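Local atomic coordinates of putative uncharacterized protein (Chaetomium thermophilum, PDB entry 5F5T), a protein that is probably required for pre-mRNA splicing, as a nuclear member of the PRP38 family of spliceosomal factors. Residues D133-V136 with Y137-E141; M184-R187 with D188-E191. All coordinates share one frame; numbering follows the deposited sequence.

Interaction 1: D133-V136 with Y137-E141; sequences DKEV and YTLLE
Val136 and Leu140 lie side by side on one face of the helix, their ends pointing the same way. CG1 of Val136 touches CD1 of Leu140 at 3.8 Å. This branch of Val136 stands opposite the backbone N (chi1 166°), which places it next to the following turn. The pair is buried. Leu171 of helix 163-172 packs on both residues, and helix 117-130 also meets them, through Ile127 on Val136 and Ala124 on Leu140.

Glu135 and Leu139 repeat the side-by-side arrangement nearer the solvent. The extended glutamate chain lies along the leucine, with CG 3.8 Å from Leu139 CD1. Thr138 turns its hydroxyl back toward the preceding turn (chi1 57°). OG1 is 2.8 Å from Glu135 O and 3.2 Å from Lys134 O. Its single proton can serve either carbonyl.

Tyr137 sends its ring back beside the preceding turn. CA of Lys134 lies at the ring edge, near its plane, and Asp133 CB is 4.3 Å from CE2. The hydroxyl is hydrogen-bonded to Arg185 O, and Leu190 touches the ring. A leucine in place of Tyr137 would probably leave that carbonyl without its hydroxyl mate and open a gap beside Leu190. Asp133 OD1 accepts the backbone N of Lys134 at 2.6 Å; the donor comes on its anti side, tilted out of the carboxylate plane.

The backbone bonds tie each residue to the one four places on. Tyr137 N reaches Asp133 O at 2.9 Å, and Leu140 N reaches Val136 O, also at 2.9 Å. This is the i to i+4 pattern of an alpha-helix, here an amphipathic one: Val136 and Leu140 face the helical core of the PRP38 family region, while Lys134 and Thr138 are exposed.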
ATOM      1  N   ASP A 133       1.803 -11.364   3.632  1.00 70.96           N
ATOM      2  CA  ASP A 133       0.614 -10.530   3.768  1.00 73.90           C
ATOM      3  C   ASP A 133       0.296 -10.133   5.210  1.00 76.44           C
ATOM      4  O   ASP A 133       0.016  -8.962   5.485  1.00 80.17           O
ATOM      5  CB  ASP A 133      -0.600 -11.239   3.151  1.00 70.23           C
ATOM      6  CG  ASP A 133      -0.717 -12.690   3.581  1.00 92.41           C
ATOM      7  OD1 ASP A 133      -0.004 -13.090   4.524  1.00108.96           O
ATOM      8  OD2 ASP A 133      -1.524 -13.429   2.976  1.00 86.01           O
ATOM      9  N   LYS A 134       0.382 -11.090   6.130  1.00 74.80           N
ATOM     10  CA  LYS A 134       0.107 -10.815   7.538  1.00 71.84           C
ATOM     11  C   LYS A 134       1.059  -9.745   8.067  1.00 74.58           C
ATOM     12  O   LYS A 134       0.641  -8.772   8.710  1.00 83.97           O
ATOM     13  CB  LYS A 134       0.209 -12.094   8.367  1.00 74.42           C
ATOM     14  CG  LYS A 134       0.295 -11.868   9.868  1.00 87.81           C
ATOM     15  CD  LYS A 134       0.388 -13.195  10.607  1.00 91.30           C
ATOM     16  CE  LYS A 134       0.673 -13.002  12.088  1.00113.19           C
ATOM     17  NZ  LYS A 134       0.883 -14.310  12.774  1.00118.40           N
ATOM     18  N   GLU A 135       2.339  -9.919   7.758  1.00 74.86           N
ATOM     19  CA  GLU A 135       3.363  -8.974   8.175  1.00 69.62           C
ATOM     20  C   GLU A 135       3.100  -7.603   7.575  1.00 73.59           C
ATOM     21  O   GLU A 135       3.310  -6.587   8.228  1.00 73.90           O
ATOM     22  CB  GLU A 135       4.750  -9.473   7.769  1.00 81.72           C
ATOM     23  CG  GLU A 135       5.869  -9.022   8.692  1.00 96.45           C
ATOM     24  CD  GLU A 135       7.239  -9.369   8.148  1.00112.21           C
ATOM     25  OE1 GLU A 135       8.200  -8.622   8.432  1.00108.25           O
ATOM     26  OE2 GLU A 135       7.357 -10.391   7.441  1.00124.91           O
ATOM     27  N   VAL A 136       2.633  -7.580   6.333  1.00 61.36           N
ATOM     28  CA  VAL A 136       2.354  -6.320   5.657  1.00 65.31           C
ATOM     29  C   VAL A 136       1.220  -5.564   6.344  1.00 64.12           C
ATOM     30  O   VAL A 136       1.317  -4.356   6.572  1.00 66.00           O
ATOM     31  CB  VAL A 136       2.005  -6.544   4.187  1.00 67.55           C
ATOM     32  CG1 VAL A 136       1.385  -5.284   3.589  1.00 63.78           C
ATOM     33  CG2 VAL A 136       3.256  -6.926   3.424  1.00 70.73           C
ATOM     34  N   TYR A 137       0.150  -6.279   6.678  1.00 59.47           N
ATOM     35  CA  TYR A 137      -0.967  -5.657   7.374  1.00 58.41           C
ATOM     36  C   TYR A 137      -0.497  -5.110   8.719  1.00 67.79           C
ATOM     37  O   TYR A 137      -0.748  -3.945   9.048  1.00 69.73           O
ATOM     38  CB  TYR A 137      -2.112  -6.649   7.577  1.00 65.01           C
ATOM     39  CG  TYR A 137      -2.882  -6.954   6.312  1.00 80.51           C
ATOM     40  CD1 TYR A 137      -3.652  -5.981   5.690  1.00 68.50           C
ATOM     41  CD2 TYR A 137      -2.853  -8.225   5.752  1.00 69.76           C
ATOM     42  CE1 TYR A 137      -4.357  -6.262   4.532  1.00 72.49           C
ATOM     43  CE2 TYR A 137      -3.552  -8.514   4.599  1.00 70.28           C
ATOM     44  CZ  TYR A 137      -4.303  -7.534   3.993  1.00 77.31           C
ATOM     45  OH  TYR A 137      -5.002  -7.826   2.843  1.00 91.99           O
ATOM     46  N   THR A 138       0.205  -5.946   9.484  1.00 68.22           N
ATOM     47  CA  THR A 138       0.640  -5.559  10.826  1.00 71.26           C
ATOM     48  C   THR A 138       1.591  -4.360  10.804  1.00 73.71           C
ATOM     49  O   THR A 138       1.485  -3.466  11.639  1.00 75.82           O
ATOM     50  CB  THR A 138       1.330  -6.723  11.569  1.00 59.26           C
ATOM     51  OG1 THR A 138       2.438  -7.198  10.796  1.00 96.30           O
ATOM     52  CG2 THR A 138       0.354  -7.862  11.804  1.00 67.21           C
ATOM     53  N   LEU A 139       2.528  -4.351   9.858  1.00 65.81           N
ATOM     54  CA  LEU A 139       3.501  -3.265   9.751  1.00 68.68           C
ATOM     55  C   LEU A 139       2.899  -1.968   9.240  1.00 57.28           C
ATOM     56  O   LEU A 139       3.168  -0.904   9.789  1.00 75.49           O
ATOM     57  CB  LEU A 139       4.666  -3.663   8.837  1.00 61.98           C
ATOM     58  CG  LEU A 139       5.598  -4.778   9.311  1.00 70.78           C
ATOM     59  CD1 LEU A 139       6.448  -5.287   8.159  1.00 66.07           C
ATOM     60  CD2 LEU A 139       6.470  -4.279  10.446  1.00 73.32           C
ATOM     61  N   LEU A 140       2.102  -2.053   8.179  1.00 75.19           N
ATOM     62  CA  LEU A 140       1.626  -0.849   7.501  1.00 57.23           C
ATOM     63  C   LEU A 140       0.393  -0.210   8.133  1.00 60.09           C
ATOM     64  O   LEU A 140       0.260   1.009   8.118  1.00 59.09           O
ATOM     65  CB  LEU A 140       1.334  -1.146   6.033  1.00 51.92           C
ATOM     66  CG  LEU A 140       2.526  -1.628   5.213  1.00 56.18           C
ATOM     67  CD1 LEU A 140       2.191  -1.614   3.729  1.00 50.43           C
ATOM     68  CD2 LEU A 140       3.745  -0.773   5.506  1.00 46.71           C
ATOM     69  N   GLU A 141      -0.500  -1.016   8.699  1.00 70.03           N
ATOM     70  CA  GLU A 141      -1.750  -0.459   9.225  1.00 66.60           C
ATOM     71  C   GLU A 141      -1.593   0.640  10.293  1.00 65.27           C
ATOM     72  O   GLU A 141      -2.418   1.551  10.343  1.00 69.46           O
ATOM     73  CB  GLU A 141      -2.635  -1.580   9.777  1.00 56.36           C
ATOM     74  CG  GLU A 141      -3.375  -2.344   8.690  1.00 70.42           C
ATOM     75  CD  GLU A 141      -4.381  -3.336   9.235  1.00 80.17           C
ATOM     76  OE1 GLU A 141      -4.305  -3.673  10.436  1.00 86.66           O
ATOM     77  OE2 GLU A 141      -5.250  -3.779   8.455  1.00 82.90           O
TER

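Interaction 2: M184-R187 with D188-E191; sequences MRRR and DILE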
ATOM      1  N   MET A 184      -2.631 -10.782  -2.396  1.00 79.36           N
ATOM      2  CA  MET A 184      -2.596 -11.120  -0.978  1.00 57.48           C
ATOM      3  C   MET A 184      -3.899 -11.767  -0.569  1.00 71.23           C
ATOM      4  O   MET A 184      -4.924 -11.581  -1.228  1.00 80.24           O
ATOM      5  CB  MET A 184      -2.383  -9.875  -0.120  1.00 65.22           C
ATOM      6  CG  MET A 184      -0.978  -9.320  -0.103  1.00 75.84           C
ATOM      7  SD  MET A 184      -0.819  -7.947   1.064  1.00 73.24           S
ATOM      8  CE  MET A 184       0.941  -7.707   0.987  1.00136.07           C
ATOM      9  N   ARG A 185      -3.863 -12.554   0.496  1.00 71.18           N
ATOM     10  CA  ARG A 185      -5.107 -12.988   1.097  1.00 77.63           C
ATOM     11  C   ARG A 185      -5.743 -11.732   1.677  1.00 65.19           C
ATOM     12  O   ARG A 185      -5.052 -10.886   2.245  1.00 63.26           O
ATOM     13  CB  ARG A 185      -4.876 -14.052   2.170  1.00 78.98           C
ATOM     14  CG  ARG A 185      -4.008 -15.219   1.723  1.00 81.97           C
ATOM     15  CD  ARG A 185      -3.815 -16.218   2.855  1.00 67.52           C
ATOM     16  NE  ARG A 185      -2.795 -15.756   3.790  1.00 86.85           N
ATOM     17  CZ  ARG A 185      -2.086 -16.547   4.589  1.00 82.52           C
ATOM     18  NH1 ARG A 185      -2.287 -17.856   4.583  1.00 91.35           N
ATOM     19  NH2 ARG A 185      -1.177 -16.022   5.398  1.00 78.52           N
ATOM     20  N   ARG A 186      -7.046 -11.582   1.485  1.00 69.64           N
ATOM     21  CA  ARG A 186      -7.759 -10.429   2.015  1.00 68.31           C
ATOM     22  C   ARG A 186      -7.717 -10.449   3.538  1.00 77.87           C
ATOM     23  O   ARG A 186      -7.583 -11.515   4.144  1.00 80.94           O
ATOM     24  CB  ARG A 186      -9.199 -10.411   1.513  1.00 71.57           C
ATOM     25  CG  ARG A 186      -9.320 -10.164   0.028  1.00 71.13           C
ATOM     26  CD  ARG A 186     -10.749  -9.844  -0.349  1.00 81.32           C
ATOM     27  NE  ARG A 186     -11.401 -10.995  -0.961  1.00 97.70           N
ATOM     28  CZ  ARG A 186     -12.147 -11.869  -0.301  1.00 81.83           C
ATOM     29  NH1 ARG A 186     -12.350 -11.719   0.999  1.00 95.18           N
ATOM     30  NH2 ARG A 186     -12.695 -12.888  -0.944  1.00 85.14           N
ATOM     31  N   ARG A 187      -7.833  -9.277   4.153  1.00 72.38           N
ATOM     32  CA  ARG A 187      -7.706  -9.173   5.600  1.00 73.56           C
ATOM     33  C   ARG A 187      -8.753 -10.024   6.314  1.00 77.15           C
ATOM     34  O   ARG A 187      -8.453 -10.673   7.317  1.00 78.22           O
ATOM     35  CB  ARG A 187      -7.817  -7.718   6.049  1.00 64.98           C
ATOM     36  CG  ARG A 187      -6.886  -7.372   7.197  1.00 74.57           C
ATOM     37  CD  ARG A 187      -7.503  -6.358   8.143  1.00 66.64           C
ATOM     38  NE  ARG A 187      -6.581  -6.011   9.219  1.00 66.99           N
ATOM     39  CZ  ARG A 187      -6.639  -6.514  10.447  1.00 81.35           C
ATOM     40  NH1 ARG A 187      -7.575  -7.402  10.763  1.00 83.75           N
ATOM     41  NH2 ARG A 187      -5.756  -6.133  11.361  1.00 79.65           N
ATOM     42  N   ASP A 188      -9.975 -10.031   5.787  1.00 63.42           N
ATOM     43  CA  ASP A 188     -11.045 -10.822   6.388  1.00 74.25           C
ATOM     44  C   ASP A 188     -10.731 -12.319   6.337  1.00 81.42           C
ATOM     45  O   ASP A 188     -11.147 -13.071   7.216  1.00 91.92           O
ATOM     46  CB  ASP A 188     -12.391 -10.540   5.709  1.00 77.88           C
ATOM     47  CG  ASP A 188     -12.367 -10.816   4.225  1.00 84.08           C
ATOM     48  OD1 ASP A 188     -11.265 -10.894   3.655  1.00 95.40           O
ATOM     49  OD2 ASP A 188     -13.456 -10.955   3.629  1.00 94.96           O
ATOM     50  N   ILE A 189     -10.019 -12.752   5.298  1.00 75.13           N
ATOM     51  CA  ILE A 189      -9.581 -14.145   5.208  1.00 78.69           C
ATOM     52  C   ILE A 189      -8.614 -14.466   6.347  1.00 86.94           C
ATOM     53  O   ILE A 189      -8.747 -15.494   7.012  1.00 91.68           O
ATOM     54  CB  ILE A 189      -8.926 -14.463   3.841  1.00 78.88           C
ATOM     55  CG1 ILE A 189      -9.966 -15.008   2.856  1.00 82.38           C
ATOM     56  CG2 ILE A 189      -7.867 -15.542   3.986  1.00 73.22           C
ATOM     57  CD1 ILE A 189     -11.228 -14.188   2.747  1.00 91.94           C
ATOM     58  N   LEU A 190      -7.652 -13.574   6.575  1.00 71.30           N
ATOM     59  CA  LEU A 190      -6.690 -13.735   7.664  1.00 75.50           C
ATOM     60  C   LEU A 190      -7.395 -13.761   9.019  1.00 84.32           C
ATOM     61  O   LEU A 190      -7.042 -14.546   9.900  1.00 89.97           O
ATOM     62  CB  LEU A 190      -5.658 -12.606   7.631  1.00 70.90           C
ATOM     63  CG  LEU A 190      -4.729 -12.548   6.414  1.00 78.09           C
ATOM     64  CD1 LEU A 190      -3.486 -11.721   6.700  1.00 79.68           C
ATOM     65  CD2 LEU A 190      -4.332 -13.953   5.982  1.00 77.97           C
ATOM     66  N   GLU A 191      -8.404 -12.907   9.167  1.00 80.26           N
ATOM     67  CA  GLU A 191      -9.173 -12.824  10.402  1.00 77.14           C
ATOM     68  C   GLU A 191      -9.947 -14.116  10.634  1.00 81.07           C
ATOM     69  O   GLU A 191     -10.020 -14.622  11.755  1.00 86.78           O
ATOM     70  CB  GLU A 191     -10.130 -11.627  10.355  1.00 78.98           C
ATOM     71  CG  GLU A 191      -9.424 -10.278  10.378  1.00 92.88           C
ATOM     72  CD  GLU A 191     -10.379  -9.098  10.287  1.00 98.26           C
ATOM     73  OE1 GLU A 191     -11.544  -9.225  10.718  1.00 91.80           O
ATOM     74  OE2 GLU A 191      -9.960  -8.040   9.768  1.00 99.77           O
TER
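NH1 of Arg187 is gripped by two acceptors. One is Glu191 OE2, at 2.7 Å in a salt bridge that spans one helical turn. The other is the backbone O of Glu197. The carboxylate meets the edge of the guanidinium, and the two planes are 72° apart. NH1 approaches OE2 from above the carboxylate plane. The arginine chain bends at chi2 (-145°) and the glutamate runs extended beyond CG, which brings NH1 and OE2 together.

Arg186 makes a second ion pair with Asp188. Its NH1 lies 3.0 Å from OD2 and equally far from OD1, but the hydrogen bond to OD1 is weak. OD1 also takes a weak bond from Ile189 N. An acid in the first turn of a helix would be favoured by the helix dipole. Arg186 is the N-cap, and its carbonyl O accepts Leu190 N at 3.2 Å.

Arg185 crosses Leu190 at about a right angle, with NE close to Leu190 CD2. Its CB also touches Ile189 CG2 at 3.8 Å. Its guanidinium forms a salt bridge with Asp133.

The contact lies at the surface, where the loop after strand 179-180 turns into helix 187-192. Leu190, on the buried side of this short helix, faces helix 133-140, and Leu195 of the next loop also packs on it.

How the interactions relate
Interaction 1 comes first along the chain, on helix 133-140. Interaction 2 follows, at the start of helix 187-192. Between them run two beta hairpins and helix 163-172. Their centres are about 11 Å apart, so the later segment folds back over the earlier helix. Two salt bridges join them: Asp133 OD2 to Arg185 NE at 2.8 Å and Glu141 OE2 to Arg187 NE at 2.7 Å. The acids sit at the two ends of interaction 1. Met184 CE adds an apolar touch on Val136 CG2, 3.5 Å away. Both interactions lie in the PRP38 family region. These bridges and the Met184 touch join the short surface helix and the loop before it to the more buried helix 133-140.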